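Local structure of agarase (Pseudoalteromonas fuliginea, 6XJ9) at residues A[132-137]-A[168-173]. The protein is a glycoside hydrolase of family GH50, an agarase that probably cleaves the galactan backbone of agarose from marine algae. Residues are numbered along the deposited sequence; the frame is centred on the assembly and turned at random.
Sequences YAKLDG and EVQFIS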
ATOM      1  N   TYR A 132     -23.514  -9.320  -1.284  1.00 24.81           N
ATOM      2  CA  TYR A 132     -24.912  -9.583  -0.991  1.00 25.04           C
ATOM      3  C   TYR A 132     -25.579  -8.355  -0.376  1.00 24.22           C
ATOM      4  O   TYR A 132     -24.929  -7.506   0.233  1.00 24.84           O
ATOM      5  CB  TYR A 132     -25.045 -10.848  -0.140  1.00 25.55           C
ATOM      6  CG  TYR A 132     -24.510 -10.689   1.258  1.00 26.10           C
ATOM      7  CD1 TYR A 132     -25.261 -10.056   2.242  1.00 25.69           C
ATOM      8  CD2 TYR A 132     -23.253 -11.165   1.600  1.00 27.06           C
ATOM      9  CE1 TYR A 132     -24.777  -9.894   3.529  1.00 25.18           C
ATOM     10  CE2 TYR A 132     -22.759 -11.016   2.889  1.00 27.18           C
ATOM     11  CZ  TYR A 132     -23.525 -10.377   3.851  1.00 25.96           C
ATOM     12  OH  TYR A 132     -23.055 -10.220   5.124  1.00 30.54           O
ATOM     13  N   ALA A 133     -26.894  -8.274  -0.572  1.00 24.57           N
ATOM     14  CA  ALA A 133     -27.728  -7.243   0.009  1.00 25.28           C
ATOM     15  C   ALA A 133     -28.979  -7.907   0.577  1.00 27.68           C
ATOM     16  O   ALA A 133     -29.737  -8.518  -0.171  1.00 27.78           O
ATOM     17  CB  ALA A 133     -28.074  -6.239  -1.066  1.00 26.94           C
ATOM     18  N   LYS A 134     -29.162  -7.813   1.900  1.00 27.69           N
ATOM     19  CA  LYS A 134     -30.325  -8.380   2.569  1.00 30.38           C
ATOM     20  C   LYS A 134     -31.557  -7.593   2.140  1.00 31.12           C
ATOM     21  O   LYS A 134     -31.556  -6.367   2.196  1.00 30.67           O
ATOM     22  CB  LYS A 134     -30.195  -8.288   4.095  1.00 29.34           C
ATOM     23  CG  LYS A 134     -29.208  -9.244   4.756  1.00 27.62           C
ATOM     24  CD  LYS A 134     -28.959  -8.920   6.226  1.00 28.64           C
ATOM     25  CE  LYS A 134     -28.344  -7.556   6.443  1.00 28.90           C
ATOM     26  NZ  LYS A 134     -27.473  -7.494   7.642  1.00 27.71           N
ATOM     27  N   LEU A 135     -32.601  -8.306   1.703  1.00 33.00           N
ATOM     28  CA  LEU A 135     -33.802  -7.639   1.223  1.00 34.14           C
ATOM     29  C   LEU A 135     -34.903  -7.727   2.273  1.00 34.07           C
ATOM     30  O   LEU A 135     -35.840  -6.938   2.246  1.00 36.28           O
ATOM     31  CB  LEU A 135     -34.224  -8.243  -0.125  1.00 32.89           C
ATOM     32  CG  LEU A 135     -33.304  -7.882  -1.295  1.00 32.43           C
ATOM     33  CD1 LEU A 135     -33.812  -8.431  -2.621  1.00 30.88           C
ATOM     34  CD2 LEU A 135     -33.104  -6.378  -1.380  1.00 31.59           C
ATOM     35  N   ASP A 136     -34.757  -8.678   3.203  1.00 34.97           N
ATOM     36  CA  ASP A 136     -35.739  -8.930   4.248  1.00 35.97           C
ATOM     37  C   ASP A 136     -35.064  -9.693   5.383  1.00 34.33           C
ATOM     38  O   ASP A 136     -34.200 -10.531   5.140  1.00 33.73           O
ATOM     39  CB  ASP A 136     -36.941  -9.720   3.714  1.00 35.60           C
ATOM     40  CG  ASP A 136     -37.940 -10.124   4.791  1.00 35.33           C
ATOM     41  OD1 ASP A 136     -38.806  -9.299   5.136  1.00 35.99           O
ATOM     42  OD2 ASP A 136     -37.835 -11.264   5.284  1.00 35.63           O
ATOM     43  N   GLY A 137     -35.466  -9.379   6.618  1.00 37.40           N
ATOM     44  CA  GLY A 137     -35.021 -10.120   7.787  1.00 41.69           C
ATOM     45  C   GLY A 137     -33.830  -9.459   8.478  1.00 43.55           C
ATOM     46  O   GLY A 137     -33.320  -8.438   8.010  1.00 43.52           O
ATOM     47  N   GLU A 168     -17.850 -13.317   2.497  1.00 30.65           N
ATOM     48  CA  GLU A 168     -18.556 -12.569   1.465  1.00 29.46           C
ATOM     49  C   GLU A 168     -18.574 -11.094   1.853  1.00 27.86           C
ATOM     50  O   GLU A 168     -18.153 -10.735   2.952  1.00 29.78           O
ATOM     51  CB  GLU A 168     -19.985 -13.100   1.297  1.00 29.54           C
ATOM     52  CG  GLU A 168     -20.051 -14.565   0.881  1.00 32.23           C
ATOM     53  CD  GLU A 168     -21.437 -15.167   0.685  1.00 33.44           C
ATOM     54  OE1 GLU A 168     -22.420 -14.585   1.189  1.00 33.49           O
ATOM     55  OE2 GLU A 168     -21.535 -16.223   0.013  1.00 36.32           O
ATOM     56  N   VAL A 169     -19.104 -10.252   0.960  1.00 26.43           N
ATOM     57  CA  VAL A 169     -19.079  -8.812   1.159  1.00 25.73           C
ATOM     58  C   VAL A 169     -20.497  -8.258   1.075  1.00 26.12           C
ATOM     59  O   VAL A 169     -21.161  -8.355   0.040  1.00 24.38           O
ATOM     60  CB  VAL A 169     -18.176  -8.116   0.122  1.00 24.30           C
ATOM     61  CG1 VAL A 169     -18.021  -6.632   0.440  1.00 23.66           C
ATOM     62  CG2 VAL A 169     -16.826  -8.802  -0.009  1.00 25.29           C
ATOM     63  N   GLN A 170     -20.923  -7.619   2.163  1.00 25.54           N
ATOM     64  CA  GLN A 170     -22.222  -6.979   2.176  1.00 24.84           C
ATOM     65  C   GLN A 170     -22.138  -5.632   1.454  1.00 25.29           C
ATOM     66  O   GLN A 170     -21.211  -4.859   1.674  1.00 22.60           O
ATOM     67  CB  GLN A 170     -22.726  -6.822   3.608  1.00 24.19           C
ATOM     68  CG  GLN A 170     -24.123  -6.224   3.671  1.00 26.07           C
ATOM     69  CD  GLN A 170     -24.704  -6.088   5.059  1.00 28.13           C
ATOM     70  OE1 GLN A 170     -24.041  -6.305   6.075  1.00 29.74           O
ATOM     71  NE2 GLN A 170     -25.967  -5.706   5.108  1.00 27.33           N
ATOM     72  N   PHE A 171     -23.128  -5.358   0.591  1.00 24.59           N
ATOM     73  CA  PHE A 171     -23.297  -4.029   0.019  1.00 24.07           C
ATOM     74  C   PHE A 171     -23.554  -3.028   1.142  1.00 24.62           C
ATOM     75  O   PHE A 171     -24.188  -3.358   2.147  1.00 23.54           O
ATOM     76  CB  PHE A 171     -24.477  -3.991  -0.959  1.00 25.76           C
ATOM     77  CG  PHE A 171     -24.193  -4.487  -2.356  1.00 25.32           C
ATOM     78  CD1 PHE A 171     -24.328  -5.832  -2.676  1.00 24.74           C
ATOM     79  CD2 PHE A 171     -23.809  -3.608  -3.357  1.00 25.63           C
ATOM     80  CE1 PHE A 171     -24.088  -6.287  -3.964  1.00 24.39           C
ATOM     81  CE2 PHE A 171     -23.580  -4.063  -4.649  1.00 24.84           C
ATOM     82  CZ  PHE A 171     -23.711  -5.403  -4.947  1.00 23.99           C
ATOM     83  N   ILE A 172     -23.076  -1.792   0.943  1.00 25.52           N
ATOM     84  CA  ILE A 172     -23.346  -0.700   1.869  1.00 24.77           C
ATOM     85  C   ILE A 172     -24.647  -0.012   1.464  1.00 26.49           C
ATOM     86  O   ILE A 172     -24.781   0.460   0.334  1.00 23.71           O
ATOM     87  CB  ILE A 172     -22.161   0.290   1.901  1.00 25.99           C
ATOM     88  CG1 ILE A 172     -20.819  -0.409   2.154  1.00 27.41           C
ATOM     89  CG2 ILE A 172     -22.415   1.405   2.895  1.00 24.42           C
ATOM     90  CD1 ILE A 172     -20.769  -1.246   3.422  1.00 28.31           C
ATOM     91  N   SER A 173     -25.601   0.057   2.407  1.00 28.44           N
ATOM     92  CA  SER A 173     -26.845   0.778   2.175  1.00 31.81           C
ATOM     93  C   SER A 173     -26.565   2.279   2.118  1.00 32.05           C
ATOM     94  O   SER A 173     -26.005   2.838   3.052  1.00 33.56           O
ATOM     95  CB  SER A 173     -27.868   0.441   3.237  1.00 33.69           C
ATOM     96  OG  SER A 173     -28.079  -0.962   3.288  1.00 35.99           O
TER
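The ring of Y132 lies against the backbone of Q170, whose CA sits 3.9 Å above the ring plane, over its centre, while CB of E168 comes up in plane at the ring edge. The extended aliphatic part of Q170 suits this place: CB and CG, both 3.7 Å from Y132 CE1, give the ring apolar contact while the polar end reaches on past it. A chi1 of 69°, which sets the tyrosine CG between its own backbone N and carbonyl carbon, brings the ring across toward 168-170. The edge of the F171 ring faces the backbone carbonyl of Y132, O lying near the ring plane, 3.4 Å from CD1. Small A133, its CB 4.1 Å from F171 CD1, leaves room for this flat, buried ring, which also packs on V121 of strand 116-123.

Two backbone hydrogen bonds join the strands in parallel register, Y132 N to V169 O (2.9 Å) and F171 N to Y132 O (2.8 Å), the second nearly straight at 168°. The CA of Q170 adds a CA-H...O contact to that carbonyl oxygen. E168 OE1 lies 3.5 Å from Y132 CD2, but its salt bridge is with R209. K134 bends at chi3, bringing its end near the Q170 amide; D139 and T163 hold its NZ.

W164 stacks on the Y132 ring. In the CBM-like domain, strand 128-134 runs between its antiparallel neighbour 89-97 and strand 169-174, which pairs antiparallel with 116-123 on its other side.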